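Local structure of plasmin and fibronectin-binding protein A (Streptococcus pneumoniae, 4MR0) at residues 381-395 with 426-439. The protein acts as a surface adhesin and invasin of the pneumococcus, binding human fibronectin, plasmin, plasminogen and serum albumin. Numbering follows the deposited sequence.
Sequences FTGFTDVLIKGNRFD and DLNKQVVIAENIFN
Two successive coils of a right-handed parallel beta-helix, the fold of the pectate lyase-like family, stack here in register: Val387 to Lys390 pair with Val431 to Ala434, and after a bend Arg393 to Asp395 pair with Ile437 to Asn439. The strand axes run 4.8 Å apart in both pairs, and like meets like at Val387-Val431, Ile389-Ile433 and Phe394-Phe438. At the bend a hydrogen-bonded row of asparagine side chains adds to the backbone bonds. Asn392 and Asn436 lie side by side, their amides nearly coplanar (8°), and Asn436 OD1 accepts from Asn392 ND2 at 3.0 Å, within its carbonyl plane, and also from Asn392 N. The other end of the same amide gives ND2 to Ile389 O at 2.9 Å, from above that carbonyl's plane, while Ala434 N donates the second hydrogen bond to Ile389 O. Asn392 repeats the pattern one coil back, bonding Ile366 O and Asn369 N. Inside the helix, Phe394 and Phe438 form an offset stack, centroids 4.6 Å apart and planes at 13°; matching first torsions (chi1 near -58°) carry both rings out in the same direction, and Phe371 meets Phe394 at a steeper tilt. Ile389 and Ile433 run alongside each other on this buried side. On the outer face Leu388 CD1 rests on Val432 CG1 at 3.6 Å, and farther on Asn439 ND2 reaches Asp395 OD1 at 2.7 Å, a carboxylate also engaged by Arg393 and His370. Ahead of the corner at Gln430, Asn428 spans the turn from Phe381 to Phe384: OD1 takes the N-H of Phe384 at 3.0 Å and ND2 binds Phe381 O. Asn428 OD1 also lies at the edge of the Phe381 ring. By pairing with Asn392 N, Phe384 N and Phe381 O, these amides appear to tie successive coils together where the chain bends.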
# COMPACT_ATOMS: atom_id res chain seq x y z
N PHE A 381 -5.59 3.23 3.20
CA PHE A 381 -6.10 4.02 2.09
C PHE A 381 -7.38 4.78 2.39
O PHE A 381 -8.13 4.44 3.31
CB PHE A 381 -6.38 3.09 0.90
CG PHE A 381 -7.39 2.01 1.20
CD1 PHE A 381 -7.00 0.82 1.82
CD2 PHE A 381 -8.74 2.20 0.92
CE1 PHE A 381 -7.95 -0.17 2.15
CE2 PHE A 381 -9.70 1.22 1.26
CZ PHE A 381 -9.30 0.04 1.87
N THR A 382 -7.61 5.82 1.59
CA THR A 382 -8.83 6.62 1.66
C THR A 382 -9.20 6.86 0.20
O THR A 382 -8.33 7.10 -0.63
CB THR A 382 -8.63 8.00 2.37
OG1 THR A 382 -9.87 8.73 2.36
CG2 THR A 382 -7.57 8.84 1.64
N GLY A 383 -10.49 6.76 -0.12
CA GLY A 383 -10.90 6.97 -1.49
C GLY A 383 -10.81 5.79 -2.45
O GLY A 383 -10.48 5.97 -3.62
N PHE A 384 -11.08 4.58 -1.96
CA PHE A 384 -11.08 3.39 -2.82
C PHE A 384 -12.51 2.84 -2.86
O PHE A 384 -13.27 3.02 -1.91
CB PHE A 384 -10.18 2.27 -2.26
CG PHE A 384 -8.71 2.43 -2.56
CD1 PHE A 384 -8.22 3.56 -3.22
CD2 PHE A 384 -7.81 1.46 -2.14
CE1 PHE A 384 -6.85 3.71 -3.46
CE2 PHE A 384 -6.44 1.59 -2.37
CZ PHE A 384 -5.96 2.73 -3.03
N THR A 385 -12.86 2.16 -3.94
CA THR A 385 -14.18 1.56 -4.06
C THR A 385 -14.01 0.14 -4.59
O THR A 385 -13.29 -0.08 -5.57
CB THR A 385 -15.08 2.37 -5.02
OG1 THR A 385 -15.13 3.74 -4.58
CG2 THR A 385 -16.50 1.80 -5.02
N ASP A 386 -14.65 -0.81 -3.93
CA ASP A 386 -14.56 -2.22 -4.31
C ASP A 386 -13.12 -2.70 -4.13
O ASP A 386 -12.35 -2.83 -5.08
CB ASP A 386 -15.02 -2.43 -5.76
CG ASP A 386 -14.97 -3.89 -6.19
OD1 ASP A 386 -14.87 -4.78 -5.31
OD2 ASP A 386 -15.03 -4.16 -7.41
N VAL A 387 -12.78 -2.96 -2.88
CA VAL A 387 -11.45 -3.42 -2.51
C VAL A 387 -11.54 -4.80 -1.88
O VAL A 387 -12.50 -5.10 -1.16
CB VAL A 387 -10.82 -2.48 -1.47
CG1 VAL A 387 -9.42 -2.95 -1.12
CG2 VAL A 387 -10.80 -1.06 -2.00
N LEU A 388 -10.55 -5.63 -2.17
CA LEU A 388 -10.51 -6.97 -1.61
C LEU A 388 -9.12 -7.21 -1.04
O LEU A 388 -8.13 -7.25 -1.78
CB LEU A 388 -10.83 -8.03 -2.67
CG LEU A 388 -10.72 -9.49 -2.18
CD1 LEU A 388 -11.67 -9.71 -1.00
CD2 LEU A 388 -11.04 -10.46 -3.32
N ILE A 389 -9.05 -7.34 0.28
CA ILE A 389 -7.80 -7.60 0.99
C ILE A 389 -8.01 -9.00 1.54
O ILE A 389 -8.68 -9.19 2.57
CB ILE A 389 -7.62 -6.60 2.14
CG1 ILE A 389 -7.61 -5.18 1.57
CG2 ILE A 389 -6.33 -6.90 2.89
CD1 ILE A 389 -7.97 -4.10 2.57
N LYS A 390 -7.44 -9.99 0.85
CA LYS A 390 -7.65 -11.38 1.22
C LYS A 390 -6.45 -12.31 1.27
O LYS A 390 -5.56 -12.26 0.41
CB LYS A 390 -8.71 -11.95 0.27
CG LYS A 390 -9.01 -13.42 0.42
CD LYS A 390 -10.31 -13.74 -0.30
CE LYS A 390 -10.16 -14.90 -1.27
NZ LYS A 390 -9.21 -14.56 -2.37
N GLY A 391 -6.45 -13.18 2.28
CA GLY A 391 -5.40 -14.17 2.44
C GLY A 391 -3.99 -13.66 2.66
O GLY A 391 -3.02 -14.36 2.34
N ASN A 392 -3.86 -12.46 3.20
CA ASN A 392 -2.55 -11.87 3.46
C ASN A 392 -2.08 -12.21 4.87
O ASN A 392 -2.87 -12.56 5.73
CB ASN A 392 -2.62 -10.35 3.31
CG ASN A 392 -3.03 -9.92 1.92
OD1 ASN A 392 -2.22 -9.92 0.99
ND2 ASN A 392 -4.31 -9.56 1.77
N ARG A 393 -0.77 -12.11 5.08
CA ARG A 393 -0.19 -12.36 6.39
C ARG A 393 0.46 -11.06 6.88
O ARG A 393 1.37 -10.53 6.24
CB ARG A 393 0.85 -13.47 6.29
CG ARG A 393 1.72 -13.60 7.53
CD ARG A 393 2.65 -14.79 7.41
NE ARG A 393 3.64 -14.80 8.49
CZ ARG A 393 4.56 -15.74 8.64
NH1 ARG A 393 4.63 -16.75 7.78
NH2 ARG A 393 5.43 -15.66 9.65
N PHE A 394 -0.02 -10.54 8.00
CA PHE A 394 0.53 -9.30 8.55
C PHE A 394 1.25 -9.62 9.84
O PHE A 394 0.62 -10.00 10.84
CB PHE A 394 -0.58 -8.29 8.88
CG PHE A 394 -1.45 -7.90 7.72
CD1 PHE A 394 -2.33 -8.82 7.15
CD2 PHE A 394 -1.42 -6.60 7.23
CE1 PHE A 394 -3.19 -8.44 6.12
CE2 PHE A 394 -2.27 -6.20 6.20
CZ PHE A 394 -3.17 -7.12 5.64
N ASP A 395 2.57 -9.47 9.85
CA ASP A 395 3.34 -9.74 11.05
C ASP A 395 3.80 -8.43 11.67
O ASP A 395 4.10 -7.46 10.97
CB ASP A 395 4.56 -10.61 10.75
CG ASP A 395 4.19 -12.04 10.37
OD1 ASP A 395 3.28 -12.61 11.01
OD2 ASP A 395 4.81 -12.59 9.44
N ASP A 426 -16.37 10.99 -1.56
CA ASP A 426 -16.75 9.62 -1.85
C ASP A 426 -15.79 8.75 -1.03
O ASP A 426 -14.81 8.22 -1.56
CB ASP A 426 -16.56 9.34 -3.35
CG ASP A 426 -17.12 7.98 -3.77
OD1 ASP A 426 -17.60 7.22 -2.90
OD2 ASP A 426 -17.08 7.69 -4.98
N LEU A 427 -16.07 8.63 0.26
CA LEU A 427 -15.23 7.84 1.15
C LEU A 427 -15.33 6.35 0.83
O LEU A 427 -16.23 5.92 0.11
CB LEU A 427 -15.61 8.11 2.61
CG LEU A 427 -15.56 9.59 3.01
CD1 LEU A 427 -16.13 9.75 4.42
CD2 LEU A 427 -14.12 10.11 2.95
N ASN A 428 -14.39 5.57 1.37
CA ASN A 428 -14.33 4.13 1.14
C ASN A 428 -15.67 3.39 1.18
O ASN A 428 -16.44 3.53 2.12
CB ASN A 428 -13.40 3.46 2.16
CG ASN A 428 -11.96 3.92 2.04
OD1 ASN A 428 -11.44 4.08 0.95
ND2 ASN A 428 -11.30 4.09 3.19
N LYS A 429 -15.93 2.58 0.15
CA LYS A 429 -17.15 1.78 0.09
C LYS A 429 -16.82 0.43 -0.55
O LYS A 429 -15.90 0.33 -1.37
CB LYS A 429 -18.23 2.47 -0.75
CG LYS A 429 -18.76 3.76 -0.14
CD LYS A 429 -19.75 4.43 -1.08
CE LYS A 429 -20.06 5.85 -0.61
NZ LYS A 429 -18.81 6.66 -0.58
N GLN A 430 -17.57 -0.60 -0.17
CA GLN A 430 -17.36 -1.93 -0.72
C GLN A 430 -15.95 -2.42 -0.44
O GLN A 430 -15.17 -2.67 -1.35
CB GLN A 430 -17.62 -1.92 -2.23
CG GLN A 430 -19.06 -1.56 -2.60
CD GLN A 430 -19.24 -1.30 -4.08
OE1 GLN A 430 -19.45 -0.16 -4.50
NE2 GLN A 430 -19.14 -2.36 -4.88
N VAL A 431 -15.62 -2.53 0.84
CA VAL A 431 -14.31 -3.01 1.24
C VAL A 431 -14.48 -4.35 1.92
O VAL A 431 -15.27 -4.50 2.86
CB VAL A 431 -13.61 -2.04 2.23
CG1 VAL A 431 -12.28 -2.63 2.67
CG2 VAL A 431 -13.40 -0.67 1.59
N VAL A 432 -13.74 -5.34 1.43
CA VAL A 432 -13.79 -6.68 2.01
C VAL A 432 -12.41 -7.03 2.54
O VAL A 432 -11.42 -6.97 1.82
CB VAL A 432 -14.23 -7.73 0.95
CG1 VAL A 432 -14.19 -9.14 1.55
CG2 VAL A 432 -15.63 -7.41 0.46
N ILE A 433 -12.37 -7.37 3.82
CA ILE A 433 -11.15 -7.75 4.51
C ILE A 433 -11.44 -9.17 4.98
O ILE A 433 -12.13 -9.38 5.97
CB ILE A 433 -10.90 -6.83 5.72
CG1 ILE A 433 -10.76 -5.38 5.22
CG2 ILE A 433 -9.64 -7.24 6.45
CD1 ILE A 433 -10.81 -4.34 6.32
N ALA A 434 -10.91 -10.15 4.26
CA ALA A 434 -11.21 -11.54 4.58
C ALA A 434 -10.05 -12.51 4.59
O ALA A 434 -9.09 -12.37 3.85
CB ALA A 434 -12.27 -12.05 3.62
N GLU A 435 -10.16 -13.51 5.46
CA GLU A 435 -9.18 -14.58 5.55
C GLU A 435 -7.72 -14.16 5.66
O GLU A 435 -6.84 -14.82 5.10
CB GLU A 435 -9.36 -15.51 4.34
CG GLU A 435 -10.77 -16.11 4.23
CD GLU A 435 -11.19 -16.38 2.79
OE1 GLU A 435 -10.48 -17.12 2.08
OE2 GLU A 435 -12.24 -15.84 2.37
N ASN A 436 -7.45 -13.08 6.37
CA ASN A 436 -6.08 -12.61 6.57
C ASN A 436 -5.60 -13.11 7.93
O ASN A 436 -6.41 -13.32 8.83
CB ASN A 436 -6.02 -11.08 6.55
CG ASN A 436 -6.47 -10.50 5.22
OD1 ASN A 436 -5.73 -10.52 4.24
ND2 ASN A 436 -7.69 -9.98 5.19
N ILE A 437 -4.30 -13.30 8.07
CA ILE A 437 -3.74 -13.75 9.35
C ILE A 437 -2.88 -12.63 9.91
O ILE A 437 -2.06 -12.05 9.19
CB ILE A 437 -2.84 -15.00 9.19
CG1 ILE A 437 -3.62 -16.13 8.52
CG2 ILE A 437 -2.35 -15.45 10.57
CD1 ILE A 437 -3.77 -15.97 7.03
N PHE A 438 -3.09 -12.30 11.18
CA PHE A 438 -2.30 -11.26 11.83
C PHE A 438 -1.56 -11.86 13.03
O PHE A 438 -2.17 -12.53 13.87
CB PHE A 438 -3.19 -10.11 12.34
CG PHE A 438 -4.04 -9.46 11.28
CD1 PHE A 438 -5.18 -10.10 10.78
CD2 PHE A 438 -3.71 -8.20 10.79
CE1 PHE A 438 -5.99 -9.48 9.83
CE2 PHE A 438 -4.51 -7.58 9.83
CZ PHE A 438 -5.65 -8.22 9.35
N ASN A 439 -0.25 -11.62 13.10
CA ASN A 439 0.57 -12.09 14.21
C ASN A 439 1.16 -10.83 14.81
O ASN A 439 2.11 -10.27 14.28
CB ASN A 439 1.67 -13.03 13.72
CG ASN A 439 1.11 -14.27 13.06
OD1 ASN A 439 0.34 -15.01 13.67
ND2 ASN A 439 1.50 -14.51 11.81
O HOH W 1 -12.32 7.12 2.48
O HOH W 2 -16.34 4.77 -2.38
O HOH W 3 -16.46 5.15 -6.33